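Local structure of carboxyltransferase domain-containing protein (Pyrococcus horikoshii, 2PHC) at residues Lys151-Val156 with Trp179-Arg184; Ile100-Gln105 with Ile144-Leu149; Lys32-Glu37 with Val43-Ala48; Asn24-Ser29 with Glu79-Lys84; Ile117-Leu122 with Phe208-Glu213. The protein is of unknown function but probably binds ATP and takes part in a hydrolase reaction, as a member of the carboxyltransferase subdomain C and D family. All coordinates share one frame; numbering follows the deposited sequence.

Interaction 1. Residues Lys151-Val156 with Trp179-Arg184; sequences KPRLKV and WRIIGR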
# COMPACT_ATOMS: atom_id res chain seq x y z
N LYS A 151 11.27 -24.21 -10.58
CA LYS A 151 11.64 -23.91 -11.92
C LYS A 151 10.61 -22.94 -12.46
O LYS A 151 9.42 -23.21 -12.39
CB LYS A 151 11.36 -25.19 -12.60
CD LYS A 151 10.06 -26.13 -14.74
CE LYS A 151 8.61 -26.29 -15.25
NZ LYS A 151 8.08 -27.71 -15.16
N PRO A 152 11.08 -21.86 -13.07
CA PRO A 152 10.26 -20.83 -13.73
C PRO A 152 9.35 -21.34 -14.85
O PRO A 152 9.78 -22.19 -15.62
CB PRO A 152 11.30 -19.90 -14.35
CG PRO A 152 12.57 -20.16 -13.57
CD PRO A 152 12.52 -21.57 -13.10
N ARG A 153 8.15 -20.77 -14.97
CA ARG A 153 7.31 -20.89 -16.12
C ARG A 153 7.91 -20.15 -17.30
O ARG A 153 8.66 -19.18 -17.10
CB ARG A 153 5.93 -20.30 -15.85
CG ARG A 153 5.11 -21.09 -14.87
CD ARG A 153 3.68 -20.69 -14.94
NE ARG A 153 2.95 -21.53 -13.99
CZ ARG A 153 2.71 -21.19 -12.74
NH1 ARG A 153 3.11 -19.98 -12.30
NH2 ARG A 153 2.07 -22.07 -11.95
N LEU A 154 7.57 -20.57 -18.53
CA LEU A 154 8.27 -20.00 -19.69
C LEU A 154 7.56 -18.77 -20.23
O LEU A 154 8.17 -17.94 -20.96
CB LEU A 154 8.51 -21.05 -20.81
CG LEU A 154 9.72 -21.98 -20.64
CD1 LEU A 154 9.88 -22.96 -21.85
CD2 LEU A 154 11.03 -21.15 -20.43
N LYS A 155 6.26 -18.71 -19.92
CA LYS A 155 5.31 -17.75 -20.46
C LYS A 155 4.31 -17.46 -19.33
O LYS A 155 3.45 -18.31 -19.01
CB LYS A 155 4.50 -18.29 -21.67
CG LYS A 155 5.03 -17.96 -23.08
CD LYS A 155 4.06 -18.56 -24.16
CE LYS A 155 4.70 -18.76 -25.56
NZ LYS A 155 4.04 -17.78 -26.57
N VAL A 156 4.41 -16.26 -18.75
CA VAL A 156 3.48 -15.82 -17.74
C VAL A 156 2.64 -14.76 -18.43
O VAL A 156 3.19 -13.88 -19.06
CB VAL A 156 4.27 -15.33 -16.45
CG1 VAL A 156 3.36 -14.70 -15.48
CG2 VAL A 156 5.02 -16.53 -15.78
N TRP A 179 7.66 -16.59 -10.13
CA TRP A 179 6.96 -15.95 -8.99
C TRP A 179 5.64 -16.70 -8.82
O TRP A 179 5.14 -17.23 -9.79
CB TRP A 179 6.64 -14.43 -9.26
CG TRP A 179 7.86 -13.50 -9.02
CD1 TRP A 179 9.16 -13.78 -9.36
CD2 TRP A 179 7.91 -12.19 -8.36
NE1 TRP A 179 10.01 -12.78 -8.96
CE2 TRP A 179 9.28 -11.78 -8.36
CE3 TRP A 179 6.96 -11.34 -7.79
CZ2 TRP A 179 9.71 -10.56 -7.79
CZ3 TRP A 179 7.42 -10.09 -7.19
CH2 TRP A 179 8.78 -9.73 -7.22
N ARG A 180 5.08 -16.76 -7.60
CA ARG A 180 3.79 -17.43 -7.37
C ARG A 180 2.73 -16.54 -7.87
O ARG A 180 2.51 -15.50 -7.26
CB ARG A 180 3.54 -17.79 -5.88
CG ARG A 180 4.54 -18.79 -5.36
CD ARG A 180 4.51 -20.25 -5.96
NE ARG A 180 5.64 -21.02 -5.37
CZ ARG A 180 5.75 -22.36 -5.39
NH1 ARG A 180 4.79 -23.12 -5.97
NH2 ARG A 180 6.77 -22.94 -4.81
N ILE A 181 2.06 -16.94 -8.94
CA ILE A 181 1.01 -16.11 -9.55
C ILE A 181 -0.38 -16.30 -8.94
O ILE A 181 -0.92 -17.41 -9.00
CB ILE A 181 0.95 -16.30 -11.04
CG1 ILE A 181 2.36 -16.25 -11.69
CG2 ILE A 181 -0.04 -15.37 -11.63
CD1 ILE A 181 3.21 -14.85 -11.47
N ILE A 182 -0.97 -15.20 -8.42
CA ILE A 182 -2.20 -15.18 -7.58
C ILE A 182 -3.37 -14.43 -8.26
O ILE A 182 -4.48 -14.43 -7.78
CB ILE A 182 -1.92 -14.64 -6.12
CG1 ILE A 182 -1.59 -13.11 -6.07
CG2 ILE A 182 -0.79 -15.44 -5.41
CD1 ILE A 182 -1.70 -12.50 -4.60
N GLY A 183 -3.16 -13.83 -9.42
CA GLY A 183 -4.17 -12.94 -9.93
C GLY A 183 -3.66 -12.36 -11.21
O GLY A 183 -2.46 -12.52 -11.48
N ARG A 184 -4.52 -11.70 -11.98
CA ARG A 184 -4.06 -11.05 -13.18
C ARG A 184 -4.80 -9.73 -13.27
O ARG A 184 -5.96 -9.66 -12.90
CB ARG A 184 -4.44 -11.88 -14.38
CG ARG A 184 -3.85 -11.47 -15.61
CD ARG A 184 -3.99 -12.63 -16.67
NE ARG A 184 -3.70 -12.06 -17.98
CZ ARG A 184 -4.04 -12.59 -19.17
NH1 ARG A 184 -4.68 -13.77 -19.23
NH2 ARG A 184 -3.69 -11.96 -20.30
O HOH W 1 5.27 -18.07 -12.65
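A water-bridged arginine and a small apolar touch join the loop and short strand Lys-151-Val-156 to strand 180-184 of the seven-stranded sheet, with no direct hydrogen bond between the two segments. Arg-153 makes the longer reach. Its chain stays extended from CG to NE (chi3 178°), which carries the guanidinium to the residue just before strand 180-184, where the carbonyl oxygen of Trp-179 lies beyond its edge, near its plane. Atom Arg-153 NH1 stops 4.2 Å short of Trp-179 O, and a water fills the interval, accepting from Arg-153 NH1 at 2.9 Å and donating to Trp-179 O at 3.0 Å. The same NH1 also passes CG1 of Ile-181 at 3.9 Å. Ile-181 meets Val-156 through the terminal methyl of the same branch: with chi2 at -59° the chain is folded, and its CD1 comes to rest 4.0 Å from Val-156 CG1. Asp-99 fixes both partners from outside, since its OD2 forms a salt bridge with Arg-153 NH1 and accepts a hydrogen bond from the backbone N of Ile-181. On the sheet itself, Tyr-171 of strand 167-171 packs against both Val-156 and Ile-181, and strand 160-164 pairs alongside strand 180-184.

Interaction 2. Residues Ile100-Gln105 with Ile144-Leu149; sequences IEFVAQ and IATPRL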
# COMPACT_ATOMS: atom_id res chain seq x y z
N ILE A 100 -2.36 -19.61 -6.21
CA ILE A 100 -2.92 -19.00 -5.02
C ILE A 100 -3.24 -20.00 -3.95
O ILE A 100 -3.19 -19.72 -2.80
CB ILE A 100 -4.12 -18.09 -5.30
CG1 ILE A 100 -4.39 -17.16 -4.14
CG2 ILE A 100 -5.36 -18.88 -5.63
CD1 ILE A 100 -5.38 -16.14 -4.43
N GLU A 101 -3.55 -21.21 -4.35
CA GLU A 101 -3.87 -22.23 -3.39
C GLU A 101 -2.66 -22.64 -2.64
O GLU A 101 -2.73 -22.89 -1.44
CB GLU A 101 -4.63 -23.44 -4.06
CG GLU A 101 -6.03 -23.05 -4.71
CD GLU A 101 -5.92 -22.70 -6.26
OE1 GLU A 101 -4.80 -22.48 -6.83
OE2 GLU A 101 -6.99 -22.66 -6.92
N PHE A 102 -1.51 -22.74 -3.32
CA PHE A 102 -0.25 -23.10 -2.62
C PHE A 102 0.19 -21.95 -1.69
O PHE A 102 0.83 -22.17 -0.61
CB PHE A 102 0.83 -23.41 -3.66
CG PHE A 102 2.20 -23.58 -3.08
CD1 PHE A 102 2.78 -24.86 -2.94
CD2 PHE A 102 2.97 -22.46 -2.69
CE1 PHE A 102 4.02 -25.01 -2.40
CE2 PHE A 102 4.20 -22.64 -2.09
CZ PHE A 102 4.75 -23.88 -1.97
N VAL A 103 -0.10 -20.71 -2.09
CA VAL A 103 0.30 -19.53 -1.26
C VAL A 103 -0.42 -19.58 0.07
O VAL A 103 0.19 -19.44 1.09
CB VAL A 103 -0.00 -18.14 -1.90
CG1 VAL A 103 0.24 -17.02 -0.83
CG2 VAL A 103 0.83 -17.94 -3.15
N ALA A 104 -1.74 -19.77 -0.02
CA ALA A 104 -2.65 -20.01 1.10
C ALA A 104 -2.12 -21.13 1.95
O ALA A 104 -1.74 -20.99 3.09
CB ALA A 104 -3.98 -20.38 0.51
N GLN A 105 -1.98 -22.27 1.34
CA GLN A 105 -1.63 -23.46 2.09
C GLN A 105 -0.29 -23.36 2.70
O GLN A 105 -0.14 -23.77 3.85
CB GLN A 105 -1.77 -24.67 1.14
CG GLN A 105 -1.09 -25.95 1.61
CD GLN A 105 -1.88 -27.18 1.19
OE1 GLN A 105 -2.46 -27.21 0.05
NE2 GLN A 105 -1.94 -28.21 2.11
N ILE A 144 1.62 -13.57 3.89
CA ILE A 144 1.53 -14.19 2.56
C ILE A 144 2.87 -14.42 1.82
O ILE A 144 2.87 -14.83 0.67
CB ILE A 144 0.47 -13.55 1.69
CG1 ILE A 144 0.74 -12.07 1.47
CG2 ILE A 144 -0.90 -13.75 2.33
CD1 ILE A 144 -0.04 -11.57 0.30
N ALA A 145 3.98 -14.23 2.53
CA ALA A 145 5.34 -14.49 2.03
C ALA A 145 5.45 -15.93 1.45
O ALA A 145 5.02 -16.88 2.12
CB ALA A 145 6.36 -14.26 3.17
N THR A 146 6.00 -16.12 0.25
CA THR A 146 6.06 -17.46 -0.38
C THR A 146 7.18 -17.52 -1.35
O THR A 146 7.23 -16.70 -2.32
CB THR A 146 4.74 -17.84 -1.17
OG1 THR A 146 3.61 -17.60 -0.34
CG2 THR A 146 4.74 -19.34 -1.56
N PRO A 147 8.08 -18.53 -1.18
CA PRO A 147 9.24 -18.66 -2.11
C PRO A 147 8.79 -18.95 -3.52
O PRO A 147 7.66 -19.30 -3.68
CB PRO A 147 10.08 -19.81 -1.52
CG PRO A 147 9.05 -20.67 -0.79
CD PRO A 147 8.06 -19.61 -0.17
N ARG A 148 9.63 -18.66 -4.52
CA ARG A 148 9.40 -18.85 -5.97
C ARG A 148 9.22 -20.35 -6.39
O ARG A 148 9.58 -21.27 -5.63
CB ARG A 148 10.66 -18.35 -6.73
CG ARG A 148 10.79 -16.82 -6.82
CD ARG A 148 12.30 -16.51 -6.95
NE ARG A 148 12.65 -15.06 -6.94
CZ ARG A 148 12.83 -14.30 -5.85
NH1 ARG A 148 12.74 -14.76 -4.62
NH2 ARG A 148 13.18 -13.07 -5.99
N LEU A 149 8.76 -20.58 -7.61
CA LEU A 149 8.69 -21.93 -8.13
C LEU A 149 10.12 -22.46 -8.22
O LEU A 149 11.09 -21.68 -8.33
CB LEU A 149 7.98 -21.99 -9.47
CG LEU A 149 6.46 -21.68 -9.58
CD1 LEU A 149 6.18 -21.62 -11.00
CD2 LEU A 149 5.66 -22.73 -9.06
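The hydroxyl oxygen OG1 of Thr-146 rests on the Val-103 methyl CG1 at 3.5 Å and is ringed by polar neighbours: Ile-144 O, 3.0 Å from it, is one possible acceptor for its proton, Ala-145 O lies 2.9 Å from it, and Asn-107 ND2 gives it a weak hydrogen bond. The threonine thus turns its two branches to different residues of the helix. With OG1 beside the backbone N (chi1 -49°), the methyl CG2 points the other way and meets the Phe-102 ring at its edge, in the ring plane, 3.4 Å from Phe-102 CE2. Val-103 CG1 also touches the carbonyl oxygen of Ile-144, at 3.7 Å, and approaches Ile-144 CB at 4.3 Å. Replacing Thr-146 by alanine would probably strip the methyl from the Phe-102 edge, cost Val-103 CG1 its contact with OG1 and take a weak acceptor from Asn-107. Asn-107 ties the two segments more firmly through hydrogen bonds to Val-103 O and Ala-145 O, and Phe-102 makes a cation-pi contact with Arg-180. An irregular connection thus packs along helix 100-107, which lies against strands 160-164 and 180-184, consistent with the cyclophilin-like clan of the family.

Interaction 3. Residues Lys32-Glu37 with Val43-Ala48; sequences KAIEKE and VELVPA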
# COMPACT_ATOMS: atom_id res chain seq x y z
N LYS A 32 5.93 14.69 10.14
CA LYS A 32 6.48 15.54 9.15
C LYS A 32 5.59 16.67 8.59
O LYS A 32 6.11 17.68 8.28
CB LYS A 32 7.26 14.78 8.08
CG LYS A 32 8.52 14.09 8.59
CD LYS A 32 9.80 14.84 8.37
CE LYS A 32 10.88 14.44 9.30
NZ LYS A 32 12.23 14.72 8.85
N ALA A 33 4.27 16.50 8.51
CA ALA A 33 3.38 17.43 7.78
C ALA A 33 3.23 18.51 8.83
O ALA A 33 3.30 19.73 8.56
CB ALA A 33 2.00 16.78 7.47
N ILE A 34 3.05 18.08 10.06
CA ILE A 34 2.98 19.02 11.14
C ILE A 34 4.21 19.83 11.34
O ILE A 34 4.09 21.00 11.63
CB ILE A 34 2.55 18.39 12.46
CG1 ILE A 34 1.12 17.89 12.31
CG2 ILE A 34 2.63 19.41 13.65
CD1 ILE A 34 0.79 17.04 13.49
N GLU A 35 5.38 19.20 11.28
CA GLU A 35 6.68 19.88 11.40
C GLU A 35 6.92 20.88 10.23
O GLU A 35 7.70 21.83 10.37
CB GLU A 35 7.83 18.86 11.35
CG GLU A 35 7.91 17.90 12.55
CD GLU A 35 8.66 18.46 13.79
OE1 GLU A 35 8.80 17.69 14.79
OE2 GLU A 35 9.10 19.66 13.78
N LYS A 36 6.31 20.63 9.06
CA LYS A 36 6.39 21.56 7.97
C LYS A 36 5.71 22.90 8.32
O LYS A 36 6.24 23.91 8.01
CB LYS A 36 5.76 20.93 6.71
CG LYS A 36 5.91 21.80 5.44
CD LYS A 36 5.49 21.02 4.21
CE LYS A 36 6.00 21.68 2.94
NZ LYS A 36 5.12 21.26 1.77
N GLU A 37 4.56 22.90 8.96
CA GLU A 37 4.00 24.09 9.51
C GLU A 37 4.67 24.77 10.69
O GLU A 37 4.43 25.91 10.88
CB GLU A 37 2.54 23.96 9.84
CG GLU A 37 1.84 22.91 9.14
CD GLU A 37 1.37 23.36 7.88
OE1 GLU A 37 0.57 24.26 7.89
OE2 GLU A 37 1.82 22.85 6.86
N VAL A 43 4.24 21.82 21.25
CA VAL A 43 5.28 21.47 22.20
C VAL A 43 6.14 20.18 21.80
O VAL A 43 7.35 20.27 21.59
CB VAL A 43 4.71 21.55 23.61
CG1 VAL A 43 5.62 20.84 24.66
CG2 VAL A 43 4.41 23.06 23.96
N GLU A 44 5.46 19.05 21.61
CA GLU A 44 6.11 17.82 21.40
C GLU A 44 5.25 16.98 20.42
O GLU A 44 4.03 17.15 20.33
CB GLU A 44 6.27 17.09 22.74
CG GLU A 44 7.07 15.76 22.67
CD GLU A 44 7.81 15.35 23.97
OE1 GLU A 44 8.94 14.75 23.81
OE2 GLU A 44 7.29 15.57 25.11
N LEU A 45 5.93 16.09 19.70
CA LEU A 45 5.29 15.08 18.85
C LEU A 45 5.98 13.74 19.20
O LEU A 45 7.17 13.64 19.17
CB LEU A 45 5.56 15.42 17.33
CG LEU A 45 4.80 16.56 16.65
CD1 LEU A 45 5.26 16.63 15.24
CD2 LEU A 45 3.28 16.37 16.72
N VAL A 46 5.21 12.72 19.51
CA VAL A 46 5.77 11.43 19.93
C VAL A 46 5.08 10.45 19.03
O VAL A 46 3.91 10.16 19.23
CB VAL A 46 5.45 11.11 21.48
CG1 VAL A 46 6.28 9.93 21.99
CG2 VAL A 46 5.65 12.40 22.42
N PRO A 47 5.74 10.04 17.95
CA PRO A 47 5.16 8.99 17.10
C PRO A 47 5.13 7.67 17.86
O PRO A 47 6.03 7.45 18.63
CB PRO A 47 6.15 8.94 15.90
CG PRO A 47 7.48 9.46 16.45
CD PRO A 47 7.01 10.57 17.40
N ALA A 48 4.15 6.79 17.65
CA ALA A 48 4.22 5.39 18.10
C ALA A 48 3.87 4.63 16.87
O ALA A 48 3.56 5.28 15.87
CB ALA A 48 3.21 5.08 19.30
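Apolar packing between Ile-34 and Leu-45 joins the last turns of helix 21-37 to strand 42-48. Leu-45 points at the helix with both methyls engaged: Leu-45 CD2 meets the extended end of Ile-34, 4.1 Å from its CD1, while Leu-45 CD1 sits between Glu-35 and Ile-34 CG2, 4.1 Å from the latter. The two apolar side chains cross obliquely. A few residues of loop separate helix and strand, and the strand is an outer one of the four-stranded antiparallel sheet, paired with strand 51-56; a classic beta bulge, in which Val-43 and Glu-44 both face Ile-55, interrupts that pairing just before Leu-45. The other kind of contact is a charged side chain laid alongside a leucine, the two chains running in opposite directions. Glu-35 CG is 4.0 Å from Leu-45 CD1, and a bend at chi2 (-84°) brings the carboxylate in as well, with Glu-35 OE1 3.7 Å from Leu-45 CD1. Ile-34 is buried between this strand and Ile-73 of helix 63-82, whereas Glu-35 lies at the solvent-exposed margin.

Interaction 4. Residues Asn24-Ser29 with Glu79-Lys84; sequences NDRVHS and ERIKGK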
# COMPACT_ATOMS: atom_id res chain seq x y z
N ASN A 24 3.09 2.86 9.95
CA ASN A 24 4.30 3.45 10.40
C ASN A 24 4.60 4.69 9.58
O ASN A 24 4.94 5.72 10.15
CB ASN A 24 5.49 2.42 10.46
CG ASN A 24 6.70 3.00 11.19
OD1 ASN A 24 7.47 3.78 10.59
ND2 ASN A 24 6.79 2.73 12.52
N ASP A 25 4.43 4.63 8.26
CA ASP A 25 4.76 5.77 7.41
C ASP A 25 3.72 6.91 7.39
O ASP A 25 4.10 8.11 7.23
CB ASP A 25 5.06 5.37 6.01
CG ASP A 25 5.75 6.47 5.26
OD1 ASP A 25 6.92 6.77 5.62
OD2 ASP A 25 5.14 7.05 4.30
N ARG A 26 2.45 6.56 7.55
CA ARG A 26 1.41 7.56 7.83
C ARG A 26 1.75 8.42 9.08
O ARG A 26 1.72 9.64 9.00
CB ARG A 26 0.05 6.94 7.97
CG ARG A 26 -0.47 6.27 6.66
CD ARG A 26 -2.04 6.07 6.80
NE ARG A 26 -2.60 5.32 5.64
CZ ARG A 26 -3.27 5.87 4.62
NH1 ARG A 26 -3.51 7.20 4.62
NH2 ARG A 26 -3.73 5.11 3.60
N VAL A 27 2.06 7.76 10.21
CA VAL A 27 2.49 8.37 11.45
C VAL A 27 3.61 9.30 11.15
O VAL A 27 3.49 10.51 11.38
CB VAL A 27 2.90 7.32 12.53
CG1 VAL A 27 3.52 7.96 13.73
CG2 VAL A 27 1.70 6.49 12.94
N HIS A 28 4.67 8.77 10.57
CA HIS A 28 5.86 9.55 10.27
C HIS A 28 5.57 10.74 9.28
O HIS A 28 6.01 11.83 9.50
CB HIS A 28 6.94 8.64 9.72
CG HIS A 28 8.19 9.35 9.35
ND1 HIS A 28 8.75 9.27 8.08
CD2 HIS A 28 9.04 10.10 10.09
CE1 HIS A 28 9.86 9.99 8.05
NE2 HIS A 28 10.04 10.53 9.25
N SER A 29 4.82 10.50 8.23
CA SER A 29 4.45 11.52 7.24
C SER A 29 3.60 12.62 7.85
O SER A 29 3.76 13.74 7.51
CB SER A 29 3.62 10.86 6.14
OG SER A 29 4.38 9.93 5.48
N GLU A 79 -5.56 13.33 1.60
CA GLU A 79 -5.78 13.80 0.23
C GLU A 79 -4.47 13.76 -0.60
O GLU A 79 -4.51 13.62 -1.81
CB GLU A 79 -6.40 15.23 0.28
CG GLU A 79 -6.43 15.98 -1.03
CD GLU A 79 -6.49 17.52 -0.77
OE1 GLU A 79 -5.61 18.15 -0.07
OE2 GLU A 79 -7.44 18.11 -1.29
N ARG A 80 -3.33 14.03 0.01
CA ARG A 80 -2.10 13.98 -0.67
C ARG A 80 -1.80 12.51 -1.09
O ARG A 80 -1.36 12.20 -2.20
CB ARG A 80 -1.04 14.50 0.27
CG ARG A 80 0.37 14.22 -0.27
CD ARG A 80 1.46 14.67 0.62
NE ARG A 80 1.56 13.82 1.80
CZ ARG A 80 2.14 12.62 1.84
NH1 ARG A 80 2.66 12.10 0.76
NH2 ARG A 80 2.13 11.95 2.97
N ILE A 81 -2.09 11.60 -0.22
CA ILE A 81 -1.76 10.18 -0.46
C ILE A 81 -2.75 9.64 -1.48
O ILE A 81 -2.37 8.91 -2.39
CB ILE A 81 -1.84 9.39 0.86
CG1 ILE A 81 -0.73 9.85 1.80
CG2 ILE A 81 -1.90 7.81 0.61
CD1 ILE A 81 -0.87 9.30 3.21
N LYS A 82 -4.02 10.03 -1.37
CA LYS A 82 -5.02 9.74 -2.44
C LYS A 82 -4.58 10.19 -3.81
O LYS A 82 -4.78 9.47 -4.78
CB LYS A 82 -6.42 10.22 -2.08
CG LYS A 82 -7.42 10.52 -3.30
NZ LYS A 82 -10.56 11.67 -3.74
N GLY A 83 -3.95 11.35 -3.92
CA GLY A 83 -3.55 11.88 -5.21
C GLY A 83 -2.43 11.07 -5.87
O GLY A 83 -2.15 11.25 -7.05
N LYS A 84 -1.78 10.19 -5.08
CA LYS A 84 -0.55 9.53 -5.43
C LYS A 84 -0.85 8.01 -5.61
O LYS A 84 0.01 7.22 -5.90
CB LYS A 84 0.46 9.77 -4.29
CG LYS A 84 1.26 11.09 -4.35
CD LYS A 84 2.24 11.30 -3.05
CE LYS A 84 3.53 10.39 -3.05
NZ LYS A 84 4.27 10.52 -4.32
O HOH W 2 2.85 8.96 2.47
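Within segments 24-29 and 79-84 the closest backbone approach is between Arg-26 and Ile-81, their CA atoms 9.3 Å apart, and side chains and a water span the gap. Each helix sends an arginine to the other. Arg-26 extends its chain until NH1 touches the tip of Ile-81, 3.7 Å from CD1, while its NH2 forms a salt bridge with Glu-22. Arg-80 instead bends at chi3 (72°); this sets one face of its guanidinium against Ile-81 CG1, toward the rim, and brings NH2 to 3.7 Å from Ser-29 CB. That NH2 has a salt bridge to Glu-77 and donates to a water at 3.1 Å, which links weakly to Asp-25 OD2. Ser-29 OG turns back along its own helix and donates to Asp-25 O, a bond whose modelled length of 2.5 Å is doubtfully short; the backbone N of Ser-29 reaches that oxygen from the opposite face of the carbonyl plane. A glycine in place of Ser-29 would probably remove the CB contact from Arg-80 NH2 and leave Asp-25 O without its second donor. Helices 21-37 and 63-82 pack side by side in the N-terminal alpha/beta part, next to the four-stranded antiparallel sheet, and Ile-81 also reaches Tyr-205 beside the seven-stranded sheet.

Interaction 5. Residues Ile117-Leu122 with Phe208-Glu213; sequences IHSKPL and FVPIDE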
# COMPACT_ATOMS: atom_id res chain seq x y z
N ILE A 117 -5.52 -10.03 2.43
CA ILE A 117 -4.21 -9.71 2.93
C ILE A 117 -3.36 -9.09 1.85
O ILE A 117 -2.71 -8.08 2.09
CB ILE A 117 -3.57 -10.92 3.50
CG1 ILE A 117 -4.40 -11.38 4.71
CG2 ILE A 117 -2.09 -10.69 3.93
CD1 ILE A 117 -3.88 -12.71 5.30
N HIS A 118 -3.33 -9.71 0.68
CA HIS A 118 -2.82 -9.10 -0.51
C HIS A 118 -3.38 -7.72 -0.97
O HIS A 118 -2.61 -6.84 -1.37
CB HIS A 118 -2.88 -10.02 -1.70
CG HIS A 118 -1.96 -9.60 -2.77
ND1 HIS A 118 -2.35 -8.78 -3.82
CD2 HIS A 118 -0.65 -9.81 -2.91
CE1 HIS A 118 -1.29 -8.53 -4.57
NE2 HIS A 118 -0.24 -9.11 -4.01
N SER A 119 -4.69 -7.58 -1.01
CA SER A 119 -5.26 -6.36 -1.52
C SER A 119 -5.51 -5.25 -0.42
O SER A 119 -5.87 -4.12 -0.76
CB SER A 119 -6.55 -6.68 -2.27
OG SER A 119 -7.60 -6.99 -1.33
N LYS A 120 -5.25 -5.54 0.85
CA LYS A 120 -5.41 -4.59 1.92
C LYS A 120 -4.33 -3.44 1.92
O LYS A 120 -4.71 -2.30 1.91
CB LYS A 120 -5.56 -5.32 3.29
CG LYS A 120 -5.58 -4.42 4.59
CE LYS A 120 -6.81 -0.48 4.58
NZ LYS A 120 -5.50 0.02 4.00
N PRO A 121 -3.03 -3.74 1.86
CA PRO A 121 -2.10 -2.60 1.93
C PRO A 121 -2.07 -1.59 0.77
O PRO A 121 -2.49 -1.86 -0.38
CB PRO A 121 -0.72 -3.24 2.04
CG PRO A 121 -0.95 -4.77 2.27
CD PRO A 121 -2.36 -5.04 1.79
N LEU A 122 -1.59 -0.42 1.14
CA LEU A 122 -1.16 0.56 0.21
C LEU A 122 0.28 0.32 -0.12
O LEU A 122 1.14 0.37 0.75
CB LEU A 122 -1.32 1.94 0.84
CG LEU A 122 -1.61 3.05 -0.17
CD1 LEU A 122 -2.82 2.62 -1.04
CD2 LEU A 122 -1.82 4.45 0.52
N PHE A 208 -4.55 -2.53 -4.93
CA PHE A 208 -5.16 -3.61 -5.71
C PHE A 208 -6.61 -3.75 -5.34
O PHE A 208 -6.96 -3.59 -4.19
CB PHE A 208 -4.46 -4.95 -5.60
CG PHE A 208 -3.02 -4.92 -6.09
CD1 PHE A 208 -2.73 -4.75 -7.41
CD2 PHE A 208 -1.99 -5.13 -5.21
CE1 PHE A 208 -1.39 -4.77 -7.83
CE2 PHE A 208 -0.67 -5.14 -5.62
CZ PHE A 208 -0.40 -4.97 -6.92
N VAL A 209 -7.42 -3.98 -6.37
CA VAL A 209 -8.88 -3.99 -6.25
C VAL A 209 -9.40 -5.30 -6.83
O VAL A 209 -9.44 -5.42 -8.07
CB VAL A 209 -9.54 -2.79 -7.07
CG1 VAL A 209 -11.13 -2.83 -6.92
CG2 VAL A 209 -8.99 -1.42 -6.65
N PRO A 210 -9.76 -6.29 -5.97
CA PRO A 210 -10.29 -7.55 -6.48
C PRO A 210 -11.51 -7.30 -7.37
O PRO A 210 -12.37 -6.56 -7.00
CB PRO A 210 -10.74 -8.24 -5.22
CG PRO A 210 -9.97 -7.65 -4.13
CD PRO A 210 -9.78 -6.26 -4.49
N ILE A 211 -11.52 -7.85 -8.58
CA ILE A 211 -12.65 -7.85 -9.53
C ILE A 211 -12.97 -9.33 -9.86
O ILE A 211 -12.16 -10.22 -9.56
CB ILE A 211 -12.37 -7.04 -10.87
CG1 ILE A 211 -11.19 -7.62 -11.67
CG2 ILE A 211 -12.22 -5.55 -10.60
CD1 ILE A 211 -10.94 -6.97 -13.03
N ASP A 212 -14.14 -9.61 -10.47
CA ASP A 212 -14.44 -10.99 -11.02
C ASP A 212 -14.03 -11.14 -12.51
O ASP A 212 -13.72 -10.16 -13.17
CB ASP A 212 -15.93 -11.40 -10.80
CG ASP A 212 -16.91 -10.28 -11.16
OD1 ASP A 212 -16.72 -9.68 -12.26
OD2 ASP A 212 -17.83 -9.99 -10.33
N GLU A 213 -14.06 -12.36 -13.03
CA GLU A 213 -13.71 -12.66 -14.44
C GLU A 213 -14.36 -11.75 -15.50
O GLU A 213 -13.88 -11.67 -16.62
CB GLU A 213 -14.05 -14.14 -14.74
CG GLU A 213 -13.55 -14.76 -16.05
CD GLU A 213 -13.29 -16.26 -15.90
OE1 GLU A 213 -13.85 -16.88 -14.95
OE2 GLU A 213 -12.50 -16.82 -16.71
O HOH W 3 -3.60 -3.30 -2.31
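His-118 carries its ring anti to the backbone N (chi1 -160°), while Phe-208 keeps CG beside its own N (chi1 -61°), and these two settings bring the rings together between the end of helix 111-119 and strand 205-211. Their planes are nearly parallel, 27° apart, but slid past each other, with centroids 5.1 Å apart and scant overlap; the nearest atoms are His-118 CE1 and Phe-208 CD2, 3.5 Å apart. Ser-119 packs next to it. Its OG hydrogen-bonds to Ile-115 O within the helix and lies against the proline ring, 3.7 Å from Pro-210 CG. A water joins the two backbones, accepting from Phe-208 N at 2.9 Å and donating to Pro-121 O at 2.7 Å, with a weaker bond to Ser-119 O. Outside the segments, ND1 of His-118 is hydrogen-bonded to Tyr-92 OH and NE2 to Thr-168 OG1, and the Phe-208 ring also meets Tyr-123. No direct hydrogen bond joins the two segments, so the water is the polar link between them. With both ring nitrogens engaged elsewhere, the imidazole is probably fixed in rotation, and it meets Phe-208 by van der Waals packing.

How the interactions relate
The five contacts form two groups. Interactions 1, 2 and 5 surround one part of the seven-stranded sheet: Arg-180 NE of interaction 1 probably hydrogen-bonds to Pro-147 O of interaction 2 (3.1 Å), Ile-182 CD1 packs on His-118 CD2 of interaction 5 (3.3 Å), and Ile-144 of interaction 2 lies against Ile-117 and His-118. Interactions 3 and 4 share helix 21-37, with centres about 14 Å apart, and meet where Pro-47 packs on Val-27. Interaction 1 lies about 44 Å from interaction 3, centre to centre, across the chain. Interactions 4 and 5 connect the groups: Ile-81 CG2 touches Leu-122 CD2 at 3.4 Å, and Arg-26 approaches the same methyl.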